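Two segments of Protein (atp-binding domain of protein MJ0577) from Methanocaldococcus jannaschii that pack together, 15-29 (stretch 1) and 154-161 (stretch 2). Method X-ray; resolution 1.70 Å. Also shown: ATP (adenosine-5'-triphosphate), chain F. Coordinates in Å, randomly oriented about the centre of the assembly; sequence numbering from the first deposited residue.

Stretch 1 (15-29) SETAEIALKHVKAFK
Stretch 2 154-161: VLVVKRKN

Val 157 forms the apolar centre of the contact between the helix that begins at Glu 16 and strand 154-157, whose axes approach to 8.6 Å with their N-to-C directions 127° apart. Its side chain (chi1 t) points toward the helix and meets Ile 20, the adjacent Ala 21 and, one turn on from Ile 20, His 24. Val 157 CG1 lies 3.6 Å from Ile 20 CG2, Val 157 CG2 lies 4.0 Å from Ala 21 CB, and the same CG2 sits over one face of the His 24 ring, 3.9 Å from its centroid and 24° off the normal, a CH-pi contact. Backbone register places Ala 21 CA 5.5 Å from Val 157 CA.

Two residues back along the strand, Leu 155 (t, p) also points toward the helix, and its CD2 reaches Phe 28 CE1 at 3.8 Å, while Val 156 between them points away.

Beyond the strand, the extended segment 158-160 (psi 157°, 167° and 154° for Lys 158, Arg 159 and Lys 160) runs past the first helical turn, with Thr 17 CA 4.9 Å from Arg 159 CA. Ile 20 (m, t) places CD1 3.9 Å from Lys 160 CG. No direct hydrogen bond joins the stretches; instead one water bridges them, donating to Glu 16 OE2 (2.8 Å from the water O), accepting from Lys 160 N (2.9 Å) and hydrogen-bonding Thr 17 OG1 (2.9 Å). Glu 16 CG packs 3.5 Å from Lys 160 CE.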

ATOM      1  N   SER B  15      -1.387  -2.373  17.711  1.00 20.15           N
ATOM      2  CA  SER B  15      -2.623  -1.571  17.723  1.00 21.16           C
ATOM      3  C   SER B  15      -3.772  -2.292  17.029  1.00 20.93           C
ATOM      4  O   SER B  15      -3.572  -3.303  16.363  1.00 20.45           O
ATOM      5  CB  SER B  15      -2.413  -0.243  16.986  1.00 23.94           C
ATOM      6  OG  SER B  15      -2.106  -0.516  15.605  1.00 19.58           O
ATOM      7  N   GLU B  16      -5.013  -1.831  17.267  1.00 20.02           N
ATOM      8  CA  GLU B  16      -6.136  -2.445  16.562  1.00 22.24           C
ATOM      9  C   GLU B  16      -5.936  -2.417  15.053  1.00 20.29           C
ATOM     10  O   GLU B  16      -6.316  -3.351  14.347  1.00 21.27           O
ATOM     11  CB  GLU B  16      -7.379  -1.656  16.940  1.00 25.66           C
ATOM     12  CG  GLU B  16      -8.646  -1.777  16.146  1.00 35.07           C
ATOM     13  CD  GLU B  16      -9.622  -0.721  16.704  1.00 40.45           C
ATOM     14  OE1 GLU B  16     -10.178  -1.143  17.754  1.00 30.14           O
ATOM     15  OE2 GLU B  16      -9.744   0.398  16.143  1.00 33.39           O
ATOM     16  N   THR B  17      -5.464  -1.263  14.523  1.00 18.99           N
ATOM     17  CA  THR B  17      -5.295  -1.219  13.056  1.00 17.43           C
ATOM     18  C   THR B  17      -4.183  -2.166  12.595  1.00 18.74           C
ATOM     19  O   THR B  17      -4.354  -2.835  11.578  1.00 19.74           O
ATOM     20  CB  THR B  17      -4.945   0.229  12.615  1.00 18.96           C
ATOM     21  OG1 THR B  17      -6.019   1.106  13.068  1.00 21.27           O
ATOM     22  CG2 THR B  17      -5.026   0.318  11.105  1.00 17.11           C
ATOM     23  N   ALA B  18      -3.092  -2.276  13.324  1.00 18.06           N
ATOM     24  CA  ALA B  18      -2.049  -3.251  12.934  1.00 18.36           C
ATOM     25  C   ALA B  18      -2.651  -4.658  12.927  1.00 19.30           C
ATOM     26  O   ALA B  18      -2.225  -5.559  12.195  1.00 22.26           O
ATOM     27  CB  ALA B  18      -0.834  -3.144  13.875  1.00 20.27           C
ATOM     28  N   GLU B  19      -3.574  -4.987  13.869  1.00 19.08           N
ATOM     29  CA  GLU B  19      -4.212  -6.323  13.839  1.00 19.82           C
ATOM     30  C   GLU B  19      -5.061  -6.538  12.614  1.00 18.88           C
ATOM     31  O   GLU B  19      -5.100  -7.655  12.102  1.00 21.01           O
ATOM     32  CB  GLU B  19      -5.056  -6.505  15.121  1.00 22.52           C
ATOM     33  CG  GLU B  19      -4.101  -6.874  16.268  1.00 25.55           C
ATOM     34  CD  GLU B  19      -3.782  -8.376  16.210  1.00 31.04           C
ATOM     35  OE1 GLU B  19      -4.665  -9.267  16.049  1.00 34.52           O
ATOM     36  OE2 GLU B  19      -2.560  -8.653  16.348  1.00 39.76           O
ATOM     37  N   ILE B  20      -5.694  -5.476  12.036  1.00 18.56           N
ATOM     38  CA  ILE B  20      -6.354  -5.632  10.765  1.00 18.19           C
ATOM     39  C   ILE B  20      -5.322  -5.997   9.695  1.00 20.34           C
ATOM     40  O   ILE B  20      -5.580  -6.841   8.835  1.00 18.82           O
ATOM     41  CB  ILE B  20      -7.130  -4.378  10.294  1.00 19.68           C
ATOM     42  CG1 ILE B  20      -8.060  -3.943  11.446  1.00 21.95           C
ATOM     43  CG2 ILE B  20      -7.971  -4.709   9.061  1.00 19.96           C
ATOM     44  CD1 ILE B  20      -8.817  -2.653  11.125  1.00 23.87           C
ATOM     45  N   ALA B  21      -4.218  -5.288   9.700  1.00 19.49           N
ATOM     46  CA  ALA B  21      -3.144  -5.571   8.711  1.00 20.28           C
ATOM     47  C   ALA B  21      -2.656  -6.988   8.818  1.00 20.14           C
ATOM     48  O   ALA B  21      -2.204  -7.545   7.810  1.00 19.18           O
ATOM     49  CB  ALA B  21      -1.980  -4.589   8.953  1.00 20.41           C
ATOM     50  N   LEU B  22      -2.629  -7.640  10.002  1.00 18.31           N
ATOM     51  CA  LEU B  22      -2.257  -9.048  10.085  1.00 18.38           C
ATOM     52  C   LEU B  22      -3.132  -9.910   9.218  1.00 17.72           C
ATOM     53  O   LEU B  22      -2.684 -10.936   8.647  1.00 20.25           O
ATOM     54  CB  LEU B  22      -2.295  -9.473  11.573  1.00 21.19           C
ATOM     55  CG  LEU B  22      -1.958 -10.935  11.839  1.00 22.76           C
ATOM     56  CD1 LEU B  22      -0.586 -11.304  11.346  1.00 23.39           C
ATOM     57  CD2 LEU B  22      -2.014 -11.093  13.387  1.00 21.84           C
ATOM     58  N   LYS B  23      -4.452  -9.613   9.119  1.00 20.35           N
ATOM     59  CA  LYS B  23      -5.336 -10.363   8.266  1.00 19.88           C
ATOM     60  C   LYS B  23      -4.828 -10.387   6.808  1.00 19.32           C
ATOM     61  O   LYS B  23      -4.986 -11.407   6.136  1.00 20.16           O
ATOM     62  CB  LYS B  23      -6.767  -9.820   8.267  1.00 21.68           C
ATOM     63  CG  LYS B  23      -7.343  -9.721   9.698  1.00 28.05           C
ATOM     64  CD  LYS B  23      -8.764  -9.148   9.610  1.00 34.19           C
ATOM     65  CE  LYS B  23      -9.609  -9.420  10.827  1.00 53.21           C
ATOM     66  NZ  LYS B  23      -9.778 -10.838  11.257  1.00 53.35           N
ATOM     67  N   HIS B  24      -4.311  -9.239   6.374  1.00 17.27           N
ATOM     68  CA  HIS B  24      -3.802  -9.124   4.993  1.00 20.79           C
ATOM     69  C   HIS B  24      -2.490  -9.861   4.856  1.00 22.26           C
ATOM     70  O   HIS B  24      -2.299 -10.542   3.835  1.00 20.94           O
ATOM     71  CB  HIS B  24      -3.625  -7.636   4.592  1.00 19.13           C
ATOM     72  CG  HIS B  24      -4.986  -6.989   4.521  1.00 19.83           C
ATOM     73  ND1 HIS B  24      -5.571  -6.751   3.283  1.00 20.99           N
ATOM     74  CD2 HIS B  24      -5.816  -6.530   5.491  1.00 19.69           C
ATOM     75  CE1 HIS B  24      -6.760  -6.196   3.521  1.00 17.08           C
ATOM     76  NE2 HIS B  24      -6.974  -6.050   4.854  1.00 19.15           N
ATOM     77  N   VAL B  25      -1.622  -9.847   5.866  1.00 21.17           N
ATOM     78  CA  VAL B  25      -0.420 -10.696   5.778  1.00 19.65           C
ATOM     79  C   VAL B  25      -0.802 -12.158   5.560  1.00 21.73           C
ATOM     80  O   VAL B  25      -0.197 -12.879   4.746  1.00 21.06           O
ATOM     81  CB  VAL B  25       0.422 -10.569   7.059  1.00 19.52           C
ATOM     82  CG1 VAL B  25       1.668 -11.484   7.014  1.00 20.04           C
ATOM     83  CG2 VAL B  25       0.876  -9.101   7.212  1.00 20.98           C
ATOM     84  N   LYS B  26      -1.777 -12.619   6.327  1.00 20.63           N
ATOM     85  CA  LYS B  26      -2.259 -14.010   6.177  1.00 23.08           C
ATOM     86  C   LYS B  26      -2.814 -14.262   4.806  1.00 23.63           C
ATOM     87  O   LYS B  26      -2.601 -15.341   4.196  1.00 24.20           O
ATOM     88  CB  LYS B  26      -3.284 -14.339   7.298  1.00 19.50           C
ATOM     89  CG  LYS B  26      -2.579 -14.316   8.675  1.00 21.87           C
ATOM     90  CD  LYS B  26      -3.574 -14.435   9.837  1.00 30.00           C
ATOM     91  CE  LYS B  26      -4.434 -15.683   9.798  1.00 33.44           C
ATOM     92  NZ  LYS B  26      -5.444 -15.700  10.921  1.00 31.93           N
ATOM     93  N   ALA B  27      -3.504 -13.276   4.185  1.00 21.31           N
ATOM     94  CA  ALA B  27      -4.030 -13.462   2.848  1.00 20.79           C
ATOM     95  C   ALA B  27      -3.005 -13.597   1.760  1.00 22.99           C
ATOM     96  O   ALA B  27      -3.306 -14.091   0.654  1.00 26.61           O
ATOM     97  CB  ALA B  27      -5.062 -12.346   2.552  1.00 22.62           C
ATOM     98  N   PHE B  28      -1.769 -13.128   2.010  1.00 22.52           N
ATOM     99  CA  PHE B  28      -0.707 -13.267   1.013  1.00 24.37           C
ATOM    100  C   PHE B  28      -0.177 -14.706   0.965  1.00 26.33           C
ATOM    101  O   PHE B  28       0.662 -14.951   0.125  1.00 23.96           O
ATOM    102  CB  PHE B  28       0.416 -12.281   1.311  1.00 22.91           C
ATOM    103  CG  PHE B  28       0.271 -10.957   0.626  1.00 20.35           C
ATOM    104  CD1 PHE B  28      -0.798 -10.130   0.894  1.00 21.37           C
ATOM    105  CD2 PHE B  28       1.186 -10.530  -0.334  1.00 23.79           C
ATOM    106  CE1 PHE B  28      -0.950  -8.912   0.263  1.00 20.31           C
ATOM    107  CE2 PHE B  28       1.027  -9.322  -0.969  1.00 26.39           C
ATOM    108  CZ  PHE B  28      -0.043  -8.506  -0.685  1.00 24.37           C
ATOM    109  N   LYS B  29      -0.549 -15.584   1.896  1.00 27.31           N
ATOM    110  CA  LYS B  29      -0.056 -16.971   1.827  1.00 27.13           C
ATOM    111  C   LYS B  29      -0.576 -17.722   0.603  1.00 32.26           C
ATOM    112  O   LYS B  29      -1.778 -17.646   0.365  1.00 35.63           O
ATOM    113  CB  LYS B  29      -0.564 -17.764   3.058  1.00 28.33           C
ATOM    114  CG  LYS B  29       0.197 -19.073   3.283  1.00 29.10           C
ATOM    115  CD  LYS B  29       1.682 -18.790   3.434  1.00 30.01           C
ATOM    116  CE  LYS B  29       2.578 -20.014   3.471  1.00 34.12           C
ATOM    117  NZ  LYS B  29       2.685 -20.686   2.151  1.00 31.93           N
ATOM    118  N   VAL B 154       4.299  -0.638  -0.479  1.00 18.13           N
ATOM    119  CA  VAL B 154       3.661  -0.629   0.852  1.00 18.82           C
ATOM    120  C   VAL B 154       2.143  -0.832   0.725  1.00 17.77           C
ATOM    121  O   VAL B 154       1.474  -0.046   0.038  1.00 18.35           O
ATOM    122  CB  VAL B 154       3.885   0.735   1.514  1.00 22.57           C
ATOM    123  CG1 VAL B 154       3.234   0.741   2.929  1.00 22.20           C
ATOM    124  CG2 VAL B 154       5.378   1.029   1.754  1.00 21.93           C
ATOM    125  N   LEU B 155       1.683  -1.911   1.337  1.00 17.05           N
ATOM    126  CA  LEU B 155       0.206  -2.141   1.429  1.00 15.39           C
ATOM    127  C   LEU B 155      -0.259  -1.432   2.687  1.00 17.81           C
ATOM    128  O   LEU B 155       0.086  -1.865   3.775  1.00 18.92           O
ATOM    129  CB  LEU B 155      -0.111  -3.634   1.417  1.00 13.85           C
ATOM    130  CG  LEU B 155      -1.622  -3.966   1.665  1.00 18.78           C
ATOM    131  CD1 LEU B 155      -2.490  -3.284   0.621  1.00 20.17           C
ATOM    132  CD2 LEU B 155      -1.835  -5.502   1.569  1.00 19.89           C
ATOM    133  N   VAL B 156      -1.092  -0.402   2.570  1.00 14.75           N
ATOM    134  CA  VAL B 156      -1.624   0.346   3.678  1.00 17.22           C
ATOM    135  C   VAL B 156      -3.049  -0.141   3.975  1.00 18.96           C
ATOM    136  O   VAL B 156      -3.915  -0.045   3.124  1.00 17.23           O
ATOM    137  CB  VAL B 156      -1.721   1.851   3.351  1.00 16.81           C
ATOM    138  CG1 VAL B 156      -2.255   2.568   4.595  1.00 20.38           C
ATOM    139  CG2 VAL B 156      -0.370   2.463   2.915  1.00 16.54           C
ATOM    140  N   VAL B 157      -3.226  -0.764   5.144  1.00 15.27           N
ATOM    141  CA  VAL B 157      -4.518  -1.321   5.518  1.00 16.45           C
ATOM    142  C   VAL B 157      -5.221  -0.294   6.420  1.00 17.06           C
ATOM    143  O   VAL B 157      -4.634   0.089   7.441  1.00 18.60           O
ATOM    144  CB  VAL B 157      -4.306  -2.616   6.302  1.00 15.86           C
ATOM    145  CG1 VAL B 157      -5.647  -3.240   6.746  1.00 16.89           C
ATOM    146  CG2 VAL B 157      -3.620  -3.686   5.420  1.00 20.18           C
ATOM    147  N   LYS B 158      -6.429   0.100   6.056  1.00 17.19           N
ATOM    148  CA  LYS B 158      -7.013   1.240   6.810  1.00 16.76           C
ATOM    149  C   LYS B 158      -7.627   0.817   8.132  1.00 19.10           C
ATOM    150  O   LYS B 158      -8.043  -0.317   8.373  1.00 21.48           O
ATOM    151  CB  LYS B 158      -8.159   1.905   5.993  1.00 19.29           C
ATOM    152  CG  LYS B 158      -7.701   2.347   4.588  1.00 22.09           C
ATOM    153  CD  LYS B 158      -6.624   3.381   4.611  1.00 21.36           C
ATOM    154  CE  LYS B 158      -6.768   4.622   5.503  1.00 20.96           C
ATOM    155  NZ  LYS B 158      -7.929   5.495   5.016  1.00 21.96           N
ATOM    156  N   ARG B 159      -7.716   1.815   9.012  1.00 19.31           N
ATOM    157  CA  ARG B 159      -8.322   1.593  10.338  1.00 15.86           C
ATOM    158  C   ARG B 159      -9.818   1.317  10.206  1.00 19.12           C
ATOM    159  O   ARG B 159     -10.393   1.498   9.166  1.00 20.95           O
ATOM    160  CB  ARG B 159      -8.127   2.874  11.168  1.00 16.71           C
ATOM    161  CG  ARG B 159      -8.790   4.098  10.503  1.00 19.07           C
ATOM    162  CD  ARG B 159      -8.610   5.351  11.383  1.00 18.50           C
ATOM    163  NE  ARG B 159      -9.149   6.548  10.702  1.00 20.37           N
ATOM    164  CZ  ARG B 159      -8.972   7.786  11.196  1.00 22.44           C
ATOM    165  NH1 ARG B 159      -8.258   8.006  12.298  1.00 21.51           N
ATOM    166  NH2 ARG B 159      -9.453   8.851  10.565  1.00 22.98           N
ATOM    167  N   LYS B 160     -10.394   0.830  11.320  1.00 18.15           N
ATOM    168  CA  LYS B 160     -11.863   0.603  11.268  1.00 19.74           C
ATOM    169  C   LYS B 160     -12.596   1.876  10.897  1.00 23.87           C
ATOM    170  O   LYS B 160     -12.205   2.970  11.230  1.00 26.83           O
ATOM    171  CB  LYS B 160     -12.324   0.132  12.661  1.00 24.64           C
ATOM    172  CG  LYS B 160     -11.975  -1.296  13.002  1.00 25.12           C
ATOM    173  CD  LYS B 160     -12.370  -1.586  14.472  1.00 31.89           C
ATOM    174  CE  LYS B 160     -11.736  -2.909  14.883  1.00 41.85           C
ATOM    175  NZ  LYS B 160     -12.001  -3.985  13.887  1.00 44.76           N
ATOM    176  N   ASN B 161     -13.793   1.680  10.300  1.00 24.03           N
ATOM    177  CA  ASN B 161     -14.643   2.802   9.910  1.00 28.42           C
ATOM    178  C   ASN B 161     -15.353   3.335  11.165  1.00 32.27           C
ATOM    179  O   ASN B 161     -15.651   2.561  12.087  1.00 31.95           O
ATOM    180  CB  ASN B 161     -15.693   2.349   8.906  1.00 29.11           C
ATOM    181  CG  ASN B 161     -15.130   1.806   7.616  1.00 34.70           C
ATOM    182  OD1 ASN B 161     -15.528   0.739   7.126  1.00 37.24           O
ATOM    183  ND2 ASN B 161     -14.198   2.580   7.073  1.00 28.63           N
TER
HETATM  184  PG  ATP F3001       1.226   8.661  15.278  1.00 20.85           P
HETATM  185  O1G ATP F3001       1.733   9.479  14.142  1.00 21.13           O
HETATM  186  O2G ATP F3001       2.259   7.775  15.703  1.00 22.89           O
HETATM  187  O3G ATP F3001       0.715   9.475  16.391  1.00 24.04           O
HETATM  188  PB  ATP F3001      -0.671   6.456  14.774  1.00 19.91           P
HETATM  189  O1B ATP F3001      -2.136   6.539  14.725  1.00 20.64           O
HETATM  190  O2B ATP F3001      -0.230   5.791  16.004  1.00 18.32           O
HETATM  191  O3B ATP F3001      -0.049   7.893  14.613  1.00 23.09           O
HETATM  192  PA  ATP F3001       1.249   4.976  13.038  1.00 20.61           P
HETATM  193  O1A ATP F3001       1.726   5.709  11.891  1.00 19.12           O
HETATM  194  O2A ATP F3001       2.118   4.853  14.158  1.00 20.22           O
HETATM  195  O3A ATP F3001      -0.179   5.652  13.487  1.00 20.12           O
HETATM  196  O5' ATP F3001       0.746   3.501  12.792  1.00 18.70           O
HETATM  197  C5' ATP F3001       0.724   3.035  11.418  1.00 20.72           C
HETATM  198  C4' ATP F3001       1.309   1.636  11.357  1.00 17.11           C
HETATM  199  O4' ATP F3001       2.769   1.762  11.587  1.00 18.95           O
HETATM  200  C3' ATP F3001       0.869   0.645  12.423  1.00 21.39           C
HETATM  201  O3' ATP F3001      -0.399   0.038  12.136  1.00 17.06           O
HETATM  202  C2' ATP F3001       2.056  -0.349  12.386  1.00 20.81           C
HETATM  203  O2' ATP F3001       1.899  -1.222  11.250  1.00 18.17           O
HETATM  204  C1' ATP F3001       3.250   0.623  12.204  1.00 18.06           C
HETATM  205  N9  ATP F3001       3.915   0.971  13.453  1.00 18.40           N
HETATM  206  C8  ATP F3001       3.746   2.055  14.241  1.00 17.84           C
HETATM  207  N7  ATP F3001       4.573   2.106  15.267  1.00 22.13           N
HETATM  208  C5  ATP F3001       5.270   0.996  15.179  1.00 17.05           C
HETATM  209  C6  ATP F3001       6.284   0.509  15.987  1.00 19.88           C
HETATM  210  N6  ATP F3001       6.676   1.175  17.074  1.00 22.55           N
HETATM  211  N1  ATP F3001       6.822  -0.656  15.639  1.00 22.65           N
HETATM  212  C2  ATP F3001       6.424  -1.325  14.508  1.00 18.94           C
HETATM  213  N3  ATP F3001       5.458  -0.928  13.660  1.00 19.61           N
HETATM  214  C4  ATP F3001       4.930   0.233  14.108  1.00 17.34           C
HETATM  215  O   HOH W   1      -8.716   0.317  13.567  1.00 21.80           O